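Local coordinates for protein saframycin Mx1 synthetase B (PDB 3KXW) that belongs to the ANL clan of AMP-binding enzymes and holds 5'-O-[(S)-(dodecanoyloxy)(hydroxy)phosphoryl]adenosine in a pocket of the same chain, at residues C90-P94 / I169-Y174; A330-L334 / S408-Y413. One frame throughout, in Å; residues are numbered along the deposited sequence.

Contact 1: C90-P94 / I169-Y174; sequences CIAVP and IAFLQY
A92 and F171 form a single parallel bridge between strands 91-94 and 169-174, whose short axes run 19° apart and approach to 4.3 Å. A92 grips the partner strand twice: its N donates to A170 O at 3.2 Å, and its O receives L172 N at 2.9 Å. Two residues on, P94 has no N-H to continue the ladder, and its CD sits 3.6 Å from L172 O instead. A water completes the pattern by donating to P94 O and L172 O and accepting from Y174 N.

The side chains sort by face. I91 straddles I169 and L172. With CG1 beside the backbone N and the chain then fully extended (chi2 -180°), its CD1 reaches I169 CB at 3.7 Å, while the CG2 branch leans on L172 CG. That residues three apart should share a face follows from the classic beta bulge at A170 and F171, both opposite V187, which resets the alternation. V93 and L172 run alongside each other, pointing the same way, CG2 next to CD1. The other methyl of V93, CG1, meets Y174 CE2 obliquely at 3.7 Å, and helix 101-114 packs over this side, with the Y174 hydroxyl hydrogen-bonded to N113 ND2 of that helix. Across the strands, F171 touches A92 through CB, but its ring turns away to meet F82 edge-to-face and to lie against helix 220-233.

Two separate sheets, one ending in strand 91-95 and the other the antiparallel pair 169-174 and 184-188, are thus joined by few polar links: two direct bonds and one water hold the register, and most of the rest is apolar packing, chiefly of I91, V93, I169 and L172.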
loop_
_atom_site.group_PDB
_atom_site.type_symbol
_atom_site.label_atom_id
_atom_site.label_comp_id
_atom_site.label_asym_id
_atom_site.label_seq_id
_atom_site.Cartn_x
_atom_site.Cartn_y
_atom_site.Cartn_z
ATOM N N CYS A 90 -1.842 8.567 22.418
ATOM C CA CYS A 90 -0.981 9.320 21.516
ATOM C C CYS A 90 -1.306 8.975 20.063
ATOM O O CYS A 90 -1.866 7.917 19.780
ATOM C CB CYS A 90 0.499 9.033 21.820
ATOM S SG CYS A 90 1.009 9.604 23.493
ATOM N N ILE A 91 -0.987 9.903 19.167
ATOM C CA ILE A 91 -1.243 9.743 17.744
ATOM C C ILE A 91 -0.021 9.059 17.109
ATOM O O ILE A 91 1.049 9.646 17.034
ATOM C CB ILE A 91 -1.530 11.096 17.077
ATOM C CG1 ILE A 91 -2.773 11.751 17.709
ATOM C CG2 ILE A 91 -1.680 10.951 15.525
ATOM C CD1 ILE A 91 -3.128 13.084 17.108
ATOM N N ALA A 92 -0.182 7.815 16.663
ATOM C CA ALA A 92 0.941 7.087 16.089
ATOM C C ALA A 92 1.285 7.644 14.723
ATOM O O ALA A 92 0.388 7.929 13.936
ATOM C CB ALA A 92 0.623 5.578 15.993
ATOM N N VAL A 93 2.581 7.783 14.436
ATOM C CA VAL A 93 3.027 8.240 13.123
ATOM C C VAL A 93 4.112 7.311 12.576
ATOM O O VAL A 93 5.310 7.521 12.797
ATOM C CB VAL A 93 3.553 9.720 13.142
ATOM C CG1 VAL A 93 3.892 10.168 11.708
ATOM C CG2 VAL A 93 2.515 10.667 13.792
ATOM N N PRO A 94 3.689 6.268 11.859
ATOM C CA PRO A 94 4.613 5.287 11.282
ATOM C C PRO A 94 5.394 5.808 10.080
ATOM O O PRO A 94 4.795 6.429 9.200
ATOM C CB PRO A 94 3.683 4.165 10.796
ATOM C CG PRO A 94 2.419 4.337 11.518
ATOM C CD PRO A 94 2.289 5.847 11.724
ATOM N N ILE A 169 -8.187 11.443 17.377
ATOM C CA ILE A 169 -7.319 10.866 16.355
ATOM C C ILE A 169 -6.470 9.736 16.938
ATOM O O ILE A 169 -5.876 9.900 18.007
ATOM C CB ILE A 169 -6.411 11.968 15.752
ATOM C CG1 ILE A 169 -7.268 13.119 15.221
ATOM C CG2 ILE A 169 -5.478 11.397 14.695
ATOM C CD1 ILE A 169 -8.464 12.696 14.366
ATOM N N ALA A 170 -6.436 8.593 16.248
ATOM C CA ALA A 170 -5.661 7.434 16.655
ATOM C C ALA A 170 -4.280 7.403 15.995
ATOM O O ALA A 170 -3.275 7.108 16.653
ATOM C CB ALA A 170 -6.434 6.146 16.315
ATOM N N PHE A 171 -4.215 7.727 14.704
ATOM C CA PHE A 171 -2.927 7.717 14.017
ATOM C C PHE A 171 -2.944 8.542 12.758
ATOM O O PHE A 171 -3.996 8.862 12.243
ATOM C CB PHE A 171 -2.473 6.285 13.691
ATOM C CG PHE A 171 -3.346 5.557 12.708
ATOM C CD1 PHE A 171 -2.954 5.392 11.377
ATOM C CD2 PHE A 171 -4.532 4.971 13.125
ATOM C CE1 PHE A 171 -3.767 4.669 10.462
ATOM C CE2 PHE A 171 -5.333 4.257 12.216
ATOM C CZ PHE A 171 -4.942 4.114 10.897
ATOM N N LEU A 172 -1.764 8.914 12.286
ATOM C CA LEU A 172 -1.662 9.573 11.004
ATOM C C LEU A 172 -1.193 8.575 9.969
ATOM O O LEU A 172 -0.183 7.922 10.173
ATOM C CB LEU A 172 -0.660 10.713 11.072
ATOM C CG LEU A 172 -0.969 11.838 12.049
ATOM C CD1 LEU A 172 0.048 12.987 11.888
ATOM C CD2 LEU A 172 -2.394 12.346 11.879
ATOM N N GLN A 173 -1.912 8.442 8.865
ATOM C CA GLN A 173 -1.354 7.661 7.779
ATOM C C GLN A 173 -0.969 8.556 6.607
ATOM O O GLN A 173 -1.813 9.220 6.001
ATOM C CB GLN A 173 -2.249 6.483 7.358
ATOM C CG GLN A 173 -3.692 6.756 7.015
ATOM C CD GLN A 173 -4.436 5.466 6.515
ATOM O OE1 GLN A 173 -3.799 4.442 6.256
ATOM N NE2 GLN A 173 -5.771 5.523 6.408
ATOM N N TYR A 174 0.323 8.584 6.320
ATOM C CA TYR A 174 0.832 9.409 5.235
ATOM C C TYR A 174 0.687 8.707 3.897
ATOM O O TYR A 174 1.039 7.536 3.763
ATOM C CB TYR A 174 2.283 9.811 5.519
ATOM C CG TYR A 174 2.338 10.944 6.500
ATOM C CD1 TYR A 174 2.326 12.251 6.064
ATOM C CD2 TYR A 174 2.363 10.711 7.862
ATOM C CE1 TYR A 174 2.359 13.298 6.950
ATOM C CE2 TYR A 174 2.397 11.755 8.763
ATOM C CZ TYR A 174 2.381 13.040 8.308
ATOM O OH TYR A 174 2.397 14.086 9.208
HETATM O O HOH W 1 2.104 7.197 8.326
#

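Contact 2: A330-L334 / S408-Y413; sequences AEATL and SVAKGY. With 1ZZ (5'-O-[(S)-(dodecanoyloxy)(hydroxy)phosphoryl]adenosine), chain B.
E331 meets the 408-413 loop through its backbone O and its carboxylate, T333 through its hydroxyl; three hydrogen bonds carry the junction. E331 O accepts A410 N at 2.9 Å in a nearly straight bond (N-H...O 169°), with A410 CB tucked against the same oxygen. The carboxylate bends back at chi2 (88°) to meet Y413, whose hydroxyl donates to OE2 at 2.6 Å. OE2 uses its anti lone pair and lies in the plane of the ring at its edge, although carboxylate and ring planes stand 82° apart. T333 has its OG1 beside the backbone N, from where it gives a 2.6 Å bond to S408 O, in the carbonyl plane and on a lone pair. S408 turns its own hydroxyl to D194 and N195 of helix 189-202.

This close-set inner side contrasts with the outer bend of the loop, where V409 is partly exposed and K411 is exposed. Helix 417-424 backs the E331 and Y413 end.

On the pocket side, A330 N donates to ligand O3 at 3.0 Å, and L334 CD1 packs on ligand C11 at 3.5 Å. A330 and E331 occupy the last two positions of a sequence, YGLAE, resembling the YGxTE motif of AMP-binding enzymes, and the backbone N-H given to the phosphoryl oxygen is consistent with that role.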
loop_
_atom_site.group_PDB
_atom_site.type_symbol
_atom_site.label_atom_id
_atom_site.label_comp_id
_atom_site.label_asym_id
_atom_site.label_seq_id
_atom_site.Cartn_x
_atom_site.Cartn_y
_atom_site.Cartn_z
ATOM N N ALA A 330 -6.626 6.132 1.705
ATOM C CA ALA A 330 -6.333 6.422 3.109
ATOM C C ALA A 330 -7.335 7.418 3.683
ATOM O O ALA A 330 -7.673 7.349 4.853
ATOM C CB ALA A 330 -4.938 6.956 3.243
ATOM N N GLU A 331 -7.788 8.347 2.840
ATOM C CA GLU A 331 -8.729 9.402 3.258
ATOM C C GLU A 331 -10.072 8.823 3.698
ATOM O O GLU A 331 -10.848 9.476 4.404
ATOM C CB GLU A 331 -8.921 10.443 2.142
ATOM C CG GLU A 331 -7.731 11.381 1.971
ATOM C CD GLU A 331 -6.678 10.837 1.018
ATOM O OE1 GLU A 331 -6.671 9.600 0.778
ATOM O OE2 GLU A 331 -5.862 11.645 0.496
ATOM N N ALA A 332 -10.353 7.592 3.266
ATOM C CA ALA A 332 -11.557 6.895 3.703
ATOM C C ALA A 332 -11.204 5.718 4.614
ATOM O O ALA A 332 -11.948 4.736 4.711
ATOM C CB ALA A 332 -12.372 6.432 2.515
ATOM N N THR A 333 -10.075 5.865 5.308
ATOM C CA THR A 333 -9.494 4.849 6.165
ATOM C C THR A 333 -8.919 3.718 5.337
ATOM O O THR A 333 -7.709 3.550 5.285
ATOM C CB THR A 333 -10.477 4.351 7.268
ATOM O OG1 THR A 333 -10.870 5.470 8.070
ATOM C CG2 THR A 333 -9.806 3.378 8.151
ATOM N N LEU A 334 -9.772 2.957 4.657
ATOM C CA LEU A 334 -9.238 1.991 3.704
ATOM C C LEU A 334 -10.291 1.558 2.713
ATOM O O LEU A 334 -10.340 2.078 1.608
ATOM C CB LEU A 334 -8.645 0.769 4.404
ATOM C CG LEU A 334 -7.923 -0.213 3.462
ATOM C CD1 LEU A 334 -6.650 0.409 2.900
ATOM C CD2 LEU A 334 -7.617 -1.497 4.225
ATOM N N SER A 408 -16.264 6.013 8.046
ATOM C CA SER A 408 -14.843 5.706 7.802
ATOM C C SER A 408 -14.094 6.876 7.173
ATOM O O SER A 408 -12.871 6.842 7.046
ATOM C CB SER A 408 -14.692 4.454 6.887
ATOM O OG SER A 408 -15.061 3.257 7.579
ATOM N N VAL A 409 -14.816 7.906 6.753
ATOM C CA VAL A 409 -14.153 9.049 6.144
ATOM C C VAL A 409 -13.394 9.834 7.200
ATOM O O VAL A 409 -13.953 10.240 8.217
ATOM C CB VAL A 409 -15.133 9.975 5.403
ATOM C CG1 VAL A 409 -14.452 11.298 5.088
ATOM C CG2 VAL A 409 -15.648 9.270 4.127
ATOM N N ALA A 410 -12.116 10.025 6.941
ATOM C CA ALA A 410 -11.193 10.611 7.901
ATOM C C ALA A 410 -11.466 12.098 8.155
ATOM O O ALA A 410 -12.255 12.747 7.460
ATOM C CB ALA A 410 -9.758 10.397 7.441
ATOM N N LYS A 411 -10.767 12.625 9.152
ATOM C CA LYS A 411 -10.999 13.955 9.675
ATOM C C LYS A 411 -10.283 15.093 8.908
ATOM O O LYS A 411 -10.613 16.267 9.062
ATOM C CB LYS A 411 -10.584 13.958 11.164
ATOM C CG LYS A 411 -10.619 15.330 11.850
ATOM C CD LYS A 411 -11.960 16.009 11.698
ATOM C CE LYS A 411 -12.082 17.187 12.662
ATOM N NZ LYS A 411 -13.446 17.810 12.575
ATOM N N GLY A 412 -9.303 14.761 8.091
ATOM C CA GLY A 412 -8.579 15.786 7.361
ATOM C C GLY A 412 -7.121 15.390 7.228
ATOM O O GLY A 412 -6.752 14.267 7.527
ATOM N N TYR A 413 -6.300 16.320 6.772
ATOM C CA TYR A 413 -4.867 16.128 6.720
ATOM C C TYR A 413 -4.238 16.938 7.849
ATOM O O TYR A 413 -4.559 18.122 8.016
ATOM C CB TYR A 413 -4.321 16.644 5.392
ATOM C CG TYR A 413 -4.887 15.958 4.164
ATOM C CD1 TYR A 413 -4.697 14.596 3.937
ATOM C CD2 TYR A 413 -5.574 16.690 3.213
ATOM C CE1 TYR A 413 -5.210 13.990 2.781
ATOM C CE2 TYR A 413 -6.078 16.103 2.079
ATOM C CZ TYR A 413 -5.899 14.752 1.863
ATOM O OH TYR A 413 -6.419 14.208 0.695
HETATM P P 1ZZ B . -3.735 5.007 -0.819
HETATM C C1 1ZZ B . -7.810 -7.881 4.777
HETATM N N1 1ZZ B . -6.561 2.867 -6.181
HETATM O O1 1ZZ B . -4.467 2.065 -2.012
HETATM C C2 1ZZ B . -7.398 -7.019 3.576
HETATM N N2 1ZZ B . -7.634 1.055 -5.429
HETATM O O2 1ZZ B . -4.416 3.603 -0.242
HETATM C C3 1ZZ B . -8.461 -5.968 3.230
HETATM N N3 1ZZ B . -7.164 2.606 -8.719
HETATM O O3 1ZZ B . -4.251 6.126 -0.058
HETATM C C4 1ZZ B . -7.866 -4.860 2.348
HETATM N N4 1ZZ B . -8.489 0.631 -9.109
HETATM O O4 1ZZ B . -2.134 4.888 -0.650
HETATM C C5 1ZZ B . -8.938 -4.041 1.610
HETATM N N5 1ZZ B . -9.257 -0.816 -7.444
HETATM O O5 1ZZ B . -4.043 5.204 -2.446
HETATM C C6 1ZZ B . -8.229 -3.057 0.669
HETATM O O6 1ZZ B . -4.900 4.278 -4.992
HETATM C C7 1ZZ B . -8.998 -2.178 -0.348
HETATM O O7 1ZZ B . -6.195 6.088 -6.867
HETATM C C8 1ZZ B . -8.209 -1.319 -1.355
HETATM O O8 1ZZ B . -7.073 6.921 -4.706
HETATM C C9 1ZZ B . -7.783 -0.008 -0.675
HETATM C C10 1ZZ B . -6.474 0.602 -1.229
HETATM C C11 1ZZ B . -6.031 1.746 -0.273
HETATM C C12 1ZZ B . -5.219 2.775 -1.082
HETATM C C13 1ZZ B . -5.361 5.162 -2.948
HETATM C C14 1ZZ B . -5.345 5.314 -4.338
HETATM C C15 1ZZ B . -6.760 5.642 -4.940
HETATM C C16 1ZZ B . -6.666 5.317 -6.216
HETATM C C17 1ZZ B . -5.897 4.091 -6.116
HETATM C C18 1ZZ B . -6.918 2.042 -5.039
HETATM C C19 1ZZ B . -7.751 1.168 -6.914
HETATM C C20 1ZZ B . -7.164 2.253 -7.326
HETATM C C21 1ZZ B . -7.755 1.820 -9.586
HETATM C C22 1ZZ B . -8.506 0.319 -7.917
#

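Overall arrangement
Both contacts are buried, their centres about 12 Å apart on the same side of the chain's centre, yet their chemistry differs. Contact 1 unites two strands, one of them bulged, with mostly hydrocarbon packing, whereas contact 2 ties two loops together with polar bonds and has an exposed lysine on its margin. Contact 2 also borders the ligand directly; contact 1 stands back from it, the side chain of Y174 being about 9 Å from the bound 1ZZ. Strand 169-174 links them: Q173 NE2 makes a probable hydrogen bond to T333 O at 3.0 Å, and I169 CD1 packs on K411 CB. Strand 184-188, its antiparallel partner, lines both contacts, as does helix 220-233.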